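Local coordinates for Glyco_hydro_cc domain-containing protein (Pseudomonas viridiflava, PDB 6UAV) that probably hydrolyses internal linkages of beta-1,3-glucans, as an endo-beta-1,3-glucanase of glycoside hydrolase family 128 built on a TIM barrel, at residues A[223-231]-A[237-245]; A[77-88]-A[114-125]. One frame throughout, in Å; residues are numbered along the deposited sequence.

Interaction 1 (A[223-231]-A[237-245]); sequences YAWFTGRMT and SSLLDAEGR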
loop_
_atom_site.group_PDB
_atom_site.type_symbol
_atom_site.label_atom_id
_atom_site.label_comp_id
_atom_site.label_asym_id
_atom_site.label_seq_id
_atom_site.Cartn_x
_atom_site.Cartn_y
_atom_site.Cartn_z
ATOM N N TYR A 223 -6.009 -0.629 3.834
ATOM C CA TYR A 223 -4.745 -0.155 4.410
ATOM C C TYR A 223 -3.855 -1.357 4.686
ATOM O O TYR A 223 -4.336 -2.451 4.847
ATOM C CB TYR A 223 -4.967 0.693 5.676
ATOM C CG TYR A 223 -5.808 0.050 6.747
ATOM C CD1 TYR A 223 -5.268 -0.878 7.618
ATOM C CD2 TYR A 223 -7.151 0.308 6.854
ATOM C CE1 TYR A 223 -5.994 -1.443 8.645
ATOM C CE2 TYR A 223 -7.920 -0.315 7.821
ATOM C CZ TYR A 223 -7.357 -1.238 8.682
ATOM O OH TYR A 223 -8.066 -1.901 9.639
ATOM N N ALA A 224 -2.570 -1.073 4.817
ATOM C CA ALA A 224 -1.600 -2.118 5.090
ATOM C C ALA A 224 -0.540 -1.598 6.035
ATOM O O ALA A 224 0.155 -0.620 5.725
ATOM C CB ALA A 224 -0.995 -2.563 3.806
ATOM N N TRP A 225 -0.423 -2.318 7.139
ATOM C CA TRP A 225 0.585 -2.001 8.167
ATOM C C TRP A 225 1.981 -2.372 7.674
ATOM O O TRP A 225 2.193 -3.507 7.138
ATOM C CB TRP A 225 0.234 -2.694 9.492
ATOM C CG TRP A 225 1.174 -2.369 10.608
ATOM C CD1 TRP A 225 2.313 -3.022 10.973
ATOM C CD2 TRP A 225 1.073 -1.229 11.465
ATOM N NE1 TRP A 225 2.918 -2.386 12.025
ATOM C CE2 TRP A 225 2.156 -1.285 12.366
ATOM C CE3 TRP A 225 0.124 -0.218 11.595
ATOM C CZ2 TRP A 225 2.384 -0.276 13.302
ATOM C CZ3 TRP A 225 0.300 0.727 12.585
ATOM C CH2 TRP A 225 1.426 0.709 13.405
ATOM N N PHE A 226 2.950 -1.531 8.001
ATOM C CA PHE A 226 4.382 -1.824 7.779
ATOM C C PHE A 226 4.991 -2.200 9.138
ATOM O O PHE A 226 5.079 -1.324 9.994
ATOM C CB PHE A 226 5.100 -0.638 7.145
ATOM C CG PHE A 226 6.462 -1.012 6.667
ATOM C CD1 PHE A 226 7.512 -0.990 7.553
ATOM C CD2 PHE A 226 6.674 -1.538 5.403
ATOM C CE1 PHE A 226 8.770 -1.393 7.174
ATOM C CE2 PHE A 226 7.932 -1.935 4.998
ATOM C CZ PHE A 226 8.972 -1.839 5.892
ATOM N N THR A 227 5.369 -3.473 9.375
ATOM C CA THR A 227 5.416 -4.590 8.428
ATOM C C THR A 227 5.383 -5.932 9.170
ATOM O O THR A 227 5.145 -5.964 10.399
ATOM C CB THR A 227 6.701 -4.539 7.586
ATOM O OG1 THR A 227 6.765 -5.552 6.571
ATOM C CG2 THR A 227 7.942 -4.635 8.458
ATOM N N GLY A 228 5.582 -7.042 8.455
ATOM C CA GLY A 228 5.576 -8.371 9.107
ATOM C C GLY A 228 6.723 -8.480 10.111
ATOM O O GLY A 228 6.518 -8.685 11.294
ATOM N N ARG A 229 7.935 -8.343 9.638
ATOM C CA ARG A 229 9.144 -8.365 10.461
ATOM C C ARG A 229 10.150 -7.384 9.937
ATOM O O ARG A 229 10.301 -7.280 8.701
ATOM C CB ARG A 229 9.886 -9.709 10.333
ATOM C CG ARG A 229 9.048 -10.911 10.668
ATOM C CD ARG A 229 9.885 -12.163 10.462
ATOM N NE ARG A 229 9.058 -13.200 11.006
ATOM C CZ ARG A 229 8.142 -13.874 10.340
ATOM N NH1 ARG A 229 7.418 -14.768 10.994
ATOM N NH2 ARG A 229 7.931 -13.639 9.055
ATOM N N MET A 230 10.864 -6.748 10.837
ATOM C CA MET A 230 12.090 -5.984 10.496
ATOM C C MET A 230 12.998 -6.048 11.706
ATOM O O MET A 230 12.512 -6.232 12.820
ATOM C CB MET A 230 11.782 -4.508 10.178
ATOM C CG MET A 230 11.074 -3.770 11.290
ATOM S SD MET A 230 10.564 -2.103 10.824
ATOM C CE MET A 230 12.166 -1.396 10.467
ATOM N N THR A 231 14.282 -5.922 11.448
ATOM C CA THR A 231 15.344 -5.893 12.471
ATOM C C THR A 231 16.418 -4.941 11.948
ATOM O O THR A 231 16.736 -5.005 10.757
ATOM C CB THR A 231 15.934 -7.296 12.708
ATOM O OG1 THR A 231 16.681 -7.194 13.909
ATOM C CG2 THR A 231 16.864 -7.764 11.613
ATOM N N SER A 237 7.577 -2.048 15.258
ATOM C CA SER A 237 6.654 -2.070 14.096
ATOM C C SER A 237 6.333 -3.496 13.600
ATOM O O SER A 237 5.367 -3.651 12.854
ATOM C CB SER A 237 7.241 -1.203 12.978
ATOM O OG SER A 237 6.212 -0.547 12.258
ATOM N N SER A 238 7.045 -4.518 14.062
ATOM C CA SER A 238 6.851 -5.923 13.581
ATOM C C SER A 238 5.549 -6.561 14.110
ATOM O O SER A 238 5.293 -6.537 15.343
ATOM C CB SER A 238 8.045 -6.813 13.923
ATOM O OG SER A 238 9.227 -6.358 13.260
ATOM N N LEU A 239 4.795 -7.213 13.219
ATOM C CA LEU A 239 3.594 -7.996 13.573
ATOM C C LEU A 239 3.927 -9.476 13.835
ATOM O O LEU A 239 3.107 -10.140 14.470
ATOM C CB LEU A 239 2.598 -7.937 12.433
ATOM C CG LEU A 239 2.111 -6.568 11.987
ATOM C CD1 LEU A 239 1.257 -6.744 10.763
ATOM C CD2 LEU A 239 1.333 -5.839 13.059
ATOM N N LEU A 240 5.100 -9.934 13.418
ATOM C CA LEU A 240 5.507 -11.371 13.447
ATOM C C LEU A 240 6.889 -11.487 14.101
ATOM O O LEU A 240 7.714 -10.549 14.011
ATOM C CB LEU A 240 5.547 -11.949 12.030
ATOM C CG LEU A 240 4.188 -12.088 11.354
ATOM C CD1 LEU A 240 4.330 -12.191 9.845
ATOM C CD2 LEU A 240 3.356 -13.242 11.952
ATOM N N ASP A 241 7.159 -12.639 14.714
ATOM C CA ASP A 241 8.526 -12.878 15.273
ATOM C C ASP A 241 8.996 -14.220 14.700
ATOM O O ASP A 241 9.390 -14.234 13.502
ATOM C CB ASP A 241 8.559 -12.768 16.789
ATOM C CG ASP A 241 9.964 -12.814 17.378
ATOM O OD1 ASP A 241 10.969 -12.854 16.610
ATOM O OD2 ASP A 241 10.050 -12.873 18.571
ATOM N N ALA A 242 8.939 -15.306 15.472
ATOM C CA ALA A 242 9.276 -16.647 14.945
ATOM C C ALA A 242 8.350 -16.939 13.757
ATOM O O ALA A 242 7.237 -16.443 13.722
ATOM C CB ALA A 242 9.121 -17.704 16.038
ATOM N N GLU A 243 8.756 -17.825 12.855
ATOM C CA GLU A 243 7.854 -18.301 11.793
ATOM C C GLU A 243 6.516 -18.761 12.387
ATOM O O GLU A 243 6.483 -19.596 13.319
ATOM C CB GLU A 243 8.535 -19.362 10.948
ATOM C CG GLU A 243 7.678 -19.835 9.816
ATOM C CD GLU A 243 8.420 -20.690 8.817
ATOM O OE1 GLU A 243 9.591 -21.009 9.072
ATOM O OE2 GLU A 243 7.757 -21.109 7.871
ATOM N N GLY A 244 5.438 -18.197 11.856
ATOM C CA GLY A 244 4.066 -18.538 12.270
ATOM C C GLY A 244 3.673 -17.987 13.647
ATOM O O GLY A 244 2.609 -18.417 14.154
ATOM N N ARG A 245 4.429 -17.044 14.210
ATOM C CA ARG A 245 4.086 -16.476 15.535
ATOM C C ARG A 245 3.888 -14.959 15.477
ATOM O O ARG A 245 4.813 -14.267 15.042
ATOM C CB ARG A 245 5.166 -16.761 16.583
ATOM C CG ARG A 245 4.646 -16.466 17.985
ATOM C CD ARG A 245 5.142 -17.352 19.136
ATOM N NE ARG A 245 4.654 -18.733 19.057
ATOM C CZ ARG A 245 5.390 -19.827 19.300
ATOM N NH1 ARG A 245 6.670 -19.736 19.648
ATOM N NH2 ARG A 245 4.848 -21.025 19.159
#
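W225 and S237 meet through an indole-to-carbonyl hydrogen bond: W225 NE1 donates to S237 O at 2.9 Å, with the oxygen in the ring plane and the donor on one of its lone pairs. The cis peptide between F226 and T227, just past strand 220-225, turns its C=O and N-H the same way, so that F226 O takes the hydroxyl of S237 (OG to O 2.6 Å) while T227 N makes a weak bond to S237 O. Main-chain bonds follow, L239 N to T227 O (3.1 Å) and L240 N to G228 O (2.8 Å). S238 OG takes the N-H of M230 and is also bonded to D233.

This loop leaves the eighth strand of a TIM barrel and folds back before helix 248-255; a non-proline cis peptide here recurs in many glycosidases of this fold.

R229 carries the charge. With CG beside the backbone N (chi1 -56°) and the chain extended to NE, the guanidinium is carried out to the A242-R245 turn, where NE donates to D241 O at 2.7 Å (166°), while NH1 meets A242 O from above the carbonyl plane, R245 N taking the other face. NH2 forms a salt bridge with D17 and a hydrogen bond with Y10; L240 CB lies over one guanidinium face.

Apolar contact is modest: L239 CD2 touches W225 CD1 at 3.6 Å, both side chains also packing on L249.

Interaction 2 (A[77-88]-A[114-125]); sequences RYLLVINEPNLV and VKLVGPAMNWGT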
loop_
_atom_site.group_PDB
_atom_site.type_symbol
_atom_site.label_atom_id
_atom_site.label_comp_id
_atom_site.label_asym_id
_atom_site.label_seq_id
_atom_site.Cartn_x
_atom_site.Cartn_y
_atom_site.Cartn_z
ATOM N N ARG A 77 -8.818 -7.893 -8.562
ATOM C CA ARG A 77 -9.628 -6.771 -9.084
ATOM C C ARG A 77 -8.894 -5.443 -9.017
ATOM O O ARG A 77 -9.431 -4.467 -9.508
ATOM C CB ARG A 77 -10.959 -6.694 -8.346
ATOM C CG ARG A 77 -11.848 -7.930 -8.499
ATOM C CD ARG A 77 -12.241 -8.267 -9.926
ATOM N NE ARG A 77 -13.103 -7.225 -10.476
ATOM C CZ ARG A 77 -13.289 -6.912 -11.785
ATOM N NH1 ARG A 77 -14.161 -5.959 -12.101
ATOM N NH2 ARG A 77 -12.658 -7.552 -12.762
ATOM N N TYR A 78 -7.709 -5.402 -8.427
ATOM C CA TYR A 78 -6.914 -4.181 -8.149
ATOM C C TYR A 78 -5.472 -4.437 -8.511
ATOM O O TYR A 78 -5.010 -5.566 -8.355
ATOM C CB TYR A 78 -7.045 -3.805 -6.668
ATOM C CG TYR A 78 -8.458 -3.411 -6.343
ATOM C CD1 TYR A 78 -8.934 -2.154 -6.651
ATOM C CD2 TYR A 78 -9.296 -4.296 -5.753
ATOM C CE1 TYR A 78 -10.250 -1.799 -6.406
ATOM C CE2 TYR A 78 -10.622 -3.965 -5.502
ATOM C CZ TYR A 78 -11.084 -2.714 -5.814
ATOM O OH TYR A 78 -12.393 -2.381 -5.545
ATOM N N LEU A 79 -4.825 -3.399 -9.015
ATOM C CA LEU A 79 -3.395 -3.395 -9.319
ATOM C C LEU A 79 -2.784 -2.164 -8.671
ATOM O O LEU A 79 -3.161 -1.049 -9.037
ATOM C CB LEU A 79 -3.212 -3.396 -10.834
ATOM C CG LEU A 79 -1.761 -3.386 -11.301
ATOM C CD1 LEU A 79 -1.054 -4.695 -10.895
ATOM C CD2 LEU A 79 -1.663 -3.137 -12.820
ATOM N N LEU A 80 -1.835 -2.363 -7.770
ATOM C CA LEU A 80 -1.119 -1.255 -7.159
ATOM C C LEU A 80 -0.072 -0.802 -8.158
ATOM O O LEU A 80 0.561 -1.671 -8.813
ATOM C CB LEU A 80 -0.432 -1.752 -5.895
ATOM C CG LEU A 80 -1.392 -2.194 -4.796
ATOM C CD1 LEU A 80 -0.598 -2.948 -3.721
ATOM C CD2 LEU A 80 -2.133 -1.012 -4.210
ATOM N N VAL A 81 0.075 0.504 -8.304
ATOM C CA VAL A 81 1.067 1.025 -9.270
ATOM C C VAL A 81 1.895 2.147 -8.668
ATOM O O VAL A 81 1.338 3.032 -7.978
ATOM C CB VAL A 81 0.362 1.428 -10.579
ATOM C CG1 VAL A 81 -0.310 0.271 -11.278
ATOM C CG2 VAL A 81 -0.622 2.576 -10.401
ATOM N N ILE A 82 3.173 2.122 -9.017
ATOM C CA ILE A 82 4.178 3.191 -8.798
ATOM C C ILE A 82 4.438 3.453 -7.307
ATOM O O ILE A 82 3.719 4.238 -6.678
ATOM C CB ILE A 82 3.856 4.482 -9.579
ATOM C CG1 ILE A 82 3.484 4.171 -11.049
ATOM C CG2 ILE A 82 5.108 5.359 -9.446
ATOM C CD1 ILE A 82 3.572 5.301 -12.041
ATOM N N ASN A 83 5.515 2.852 -6.809
ATOM C CA ASN A 83 5.855 2.948 -5.347
ATOM C C ASN A 83 6.666 4.202 -5.041
ATOM O O ASN A 83 7.876 4.165 -5.228
ATOM C CB ASN A 83 6.625 1.726 -4.880
ATOM C CG ASN A 83 6.634 1.680 -3.366
ATOM O OD1 ASN A 83 5.607 1.419 -2.754
ATOM N ND2 ASN A 83 7.787 1.936 -2.767
ATOM N N GLU A 84 6.036 5.270 -4.556
ATOM C CA GLU A 84 6.743 6.498 -4.113
ATOM C C GLU A 84 7.561 7.082 -5.240
ATOM O O GLU A 84 8.792 7.158 -5.181
ATOM C CB GLU A 84 7.577 6.159 -2.875
ATOM C CG GLU A 84 6.672 5.878 -1.664
ATOM C CD GLU A 84 7.429 5.852 -0.343
ATOM O OE1 GLU A 84 8.668 6.121 -0.363
ATOM O OE2 GLU A 84 6.802 5.562 0.657
ATOM N N PRO A 85 6.907 7.595 -6.309
ATOM C CA PRO A 85 7.652 8.175 -7.411
ATOM C C PRO A 85 8.491 9.379 -7.039
ATOM O O PRO A 85 9.518 9.632 -7.678
ATOM C CB PRO A 85 6.562 8.591 -8.406
ATOM C CG PRO A 85 5.311 8.772 -7.539
ATOM C CD PRO A 85 5.432 7.720 -6.453
ATOM N N ASN A 86 8.049 10.135 -6.032
ATOM C CA ASN A 86 8.763 11.361 -5.610
ATOM C C ASN A 86 9.864 11.030 -4.600
ATOM O O ASN A 86 10.337 11.963 -3.983
ATOM C CB ASN A 86 7.780 12.408 -5.128
ATOM C CG ASN A 86 6.939 12.006 -3.932
ATOM O OD1 ASN A 86 6.567 10.830 -3.826
ATOM N ND2 ASN A 86 6.596 13.003 -3.110
ATOM N N LEU A 87 10.197 9.767 -4.379
ATOM C CA LEU A 87 11.342 9.437 -3.495
ATOM C C LEU A 87 12.435 8.906 -4.430
ATOM O O LEU A 87 12.188 7.928 -5.169
ATOM C CB LEU A 87 10.958 8.379 -2.465
ATOM C CG LEU A 87 10.268 8.890 -1.190
ATOM C CD1 LEU A 87 11.216 9.744 -0.352
ATOM C CD2 LEU A 87 8.947 9.583 -1.484
ATOM N N VAL A 88 13.621 9.474 -4.341
ATOM C CA VAL A 88 14.714 9.054 -5.260
ATOM C C VAL A 88 15.151 7.619 -4.957
ATOM O O VAL A 88 15.603 6.917 -5.918
ATOM C CB VAL A 88 15.867 10.032 -5.115
ATOM C CG1 VAL A 88 17.028 9.537 -5.934
ATOM C CG2 VAL A 88 15.445 11.450 -5.497
ATOM N N VAL A 114 -8.758 -4.791 -14.035
ATOM C CA VAL A 114 -8.279 -4.366 -12.690
ATOM C C VAL A 114 -8.423 -2.849 -12.568
ATOM O O VAL A 114 -8.194 -2.137 -13.572
ATOM C CB VAL A 114 -6.825 -4.782 -12.421
ATOM C CG1 VAL A 114 -6.688 -6.303 -12.342
ATOM C CG2 VAL A 114 -5.824 -4.187 -13.399
ATOM N N LYS A 115 -8.690 -2.361 -11.361
ATOM C CA LYS A 115 -8.733 -0.904 -11.067
ATOM C C LYS A 115 -7.298 -0.508 -10.747
ATOM O O LYS A 115 -6.511 -1.381 -10.202
ATOM C CB LYS A 115 -9.638 -0.652 -9.882
ATOM C CG LYS A 115 -11.112 -0.916 -10.069
ATOM C CD LYS A 115 -11.744 -0.210 -11.160
ATOM C CE LYS A 115 -13.213 -0.550 -11.259
ATOM N NZ LYS A 115 -13.790 0.064 -12.475
ATOM N N LEU A 116 -6.920 0.694 -11.090
ATOM C CA LEU A 116 -5.555 1.160 -10.835
ATOM C C LEU A 116 -5.549 1.868 -9.478
ATOM O O LEU A 116 -6.271 2.828 -9.298
ATOM C CB LEU A 116 -5.116 2.075 -11.952
ATOM C CG LEU A 116 -5.058 1.465 -13.345
ATOM C CD1 LEU A 116 -4.560 2.522 -14.319
ATOM C CD2 LEU A 116 -4.116 0.249 -13.413
ATOM N N VAL A 117 -4.658 1.428 -8.587
ATOM C CA VAL A 117 -4.473 1.986 -7.235
ATOM C C VAL A 117 -3.087 2.606 -7.171
ATOM O O VAL A 117 -2.101 1.900 -6.989
ATOM C CB VAL A 117 -4.707 0.897 -6.192
ATOM C CG1 VAL A 117 -4.527 1.466 -4.785
ATOM C CG2 VAL A 117 -6.089 0.275 -6.356
ATOM N N GLY A 118 -3.008 3.916 -7.225
ATOM C CA GLY A 118 -1.701 4.578 -7.189
ATOM C C GLY A 118 -1.770 5.865 -7.997
ATOM O O GLY A 118 -2.828 6.216 -8.483
ATOM N N PRO A 119 -0.654 6.573 -8.200
ATOM C CA PRO A 119 0.620 6.259 -7.588
ATOM C C PRO A 119 0.545 6.289 -6.049
ATOM O O PRO A 119 -0.289 6.969 -5.509
ATOM C CB PRO A 119 1.554 7.348 -8.162
ATOM C CG PRO A 119 0.868 7.799 -9.377
ATOM C CD PRO A 119 -0.591 7.781 -9.007
ATOM N N ALA A 120 1.492 5.612 -5.424
ATOM C CA ALA A 120 1.630 5.577 -3.942
ATOM C C ALA A 120 2.535 6.711 -3.528
ATOM O O ALA A 120 3.765 6.669 -3.809
ATOM C CB ALA A 120 2.155 4.248 -3.481
ATOM N N MET A 121 1.933 7.732 -2.918
ATOM C CA MET A 121 2.613 8.964 -2.539
ATOM C C MET A 121 3.090 8.923 -1.085
ATOM O O MET A 121 2.607 8.131 -0.263
ATOM C CB MET A 121 1.696 10.165 -2.796
ATOM C CG MET A 121 1.186 10.241 -4.259
ATOM S SD MET A 121 2.511 10.173 -5.539
ATOM C CE MET A 121 3.383 11.689 -5.165
ATOM N N ASN A 122 4.077 9.780 -0.848
ATOM C CA ASN A 122 4.611 10.092 0.498
ATOM C C ASN A 122 5.207 11.511 0.413
ATOM O O ASN A 122 5.177 12.129 -0.693
ATOM C CB ASN A 122 5.592 8.978 0.917
ATOM C CG ASN A 122 5.981 8.896 2.390
ATOM O OD1 ASN A 122 5.787 9.841 3.185
ATOM N ND2 ASN A 122 6.499 7.735 2.746
ATOM N N TRP A 123 5.766 12.025 1.509
ATOM C CA TRP A 123 6.583 13.248 1.453
ATOM C C TRP A 123 7.915 12.859 0.894
ATOM O O TRP A 123 8.442 11.860 1.376
ATOM C CB TRP A 123 6.715 13.916 2.824
ATOM C CG TRP A 123 7.103 15.347 2.646
ATOM C CD1 TRP A 123 8.330 15.919 2.654
ATOM C CD2 TRP A 123 6.174 16.364 2.282
ATOM N NE1 TRP A 123 8.219 17.242 2.329
ATOM C CE2 TRP A 123 6.901 17.542 2.095
ATOM C CE3 TRP A 123 4.780 16.356 2.170
ATOM C CZ2 TRP A 123 6.279 18.747 1.791
ATOM C CZ3 TRP A 123 4.165 17.553 1.914
ATOM C CH2 TRP A 123 4.907 18.699 1.657
ATOM N N GLY A 124 8.412 13.602 -0.102
ATOM C CA GLY A 124 9.440 13.095 -1.001
ATOM C C GLY A 124 10.752 13.822 -0.899
ATOM O O GLY A 124 10.899 14.767 -0.077
ATOM N N THR A 125 11.651 13.332 -1.728
ATOM C CA THR A 125 13.062 13.789 -1.840
ATOM C C THR A 125 13.372 14.236 -3.264
ATOM O O THR A 125 14.406 14.904 -3.476
ATOM C CB THR A 125 14.015 12.712 -1.341
ATOM O OG1 THR A 125 13.767 11.579 -2.162
ATOM C CG2 THR A 125 13.796 12.413 0.127
HETATM O O HOH W 1 0.208 2.207 -5.411
#
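L80 and V117 lie side by side on neighbouring parallel strands, pointing the same way, and L80 CD2 presses on V117 CG1 at a tight 3.5 Å. Here the sheet bonding is regular, with L79 N to K115 O and V117 N to L79 O. It breaks at P119, which follows a cis peptide and has no N-H to offer V81 O. A water fills in, donating to both V81 O and V117 O, while G118 CA and P119 CA both come close to V81 O, the latter at 3.3 Å. A120 N to I82 O restores the bonding.

Past the strands the close contacts become polar. N122 CG stands opposite the backbone N (chi1 -164°), which brings its amide alongside the extended E84 chain. N122 ND2 donates almost straight (177°) to E84 OE2 at 3.0 Å, from above the carboxylate plane; the two flat groups stand 83° apart. H160 ND1 bonds the same oxygen, so OE2 is gripped twice. N83-E84-P85 matches the Asn-Glu-Pro motif of clan A glycosidases, whose glutamate is the acid/base, so E84 probably has that role here. N86 ND2 binds N122 O (2.9 Å) and Y129 O, but its buried OD1 faces M121 CE with no polar partner.

Both ends are more open to solvent. At one, the Y78 ring lies obliquely against K115 CB and also meets W181 and F221; at the other, T125 OG1 accepts V88 N at 3.0 Å. A glycerol, probably from the crystallisation liquor, is bonded to N122 OD1 and may mark a pocket.

W102 of the connecting helix 95-112 covers V81, I82 and P119, W135 of helix 132-146 covers P85, N86 and M121, and strands 51-56 and 156-161 flank the pair.

In the fold
Both interactions belong to one closed eight-stranded parallel barrel. Interaction 2 comes first along the chain and joins its fourth and fifth strands, 78-81 and 115-121, with the loops that follow them, through a beta-alpha-beta unit. Interaction 1 comes later, where the loop after the eighth strand, 220-225, folds on itself ahead of helix 248-255. The eighth strand is half a circuit from the fourth, so the two contacts sit on different sides of the barrel: their centres are 22 Å apart and their nearest atoms about 8 Å, without touching. Both take in loops that follow the C-terminal ends of strands, where TIM-barrel enzymes carry their active sites; interaction 2 also pairs the strands themselves.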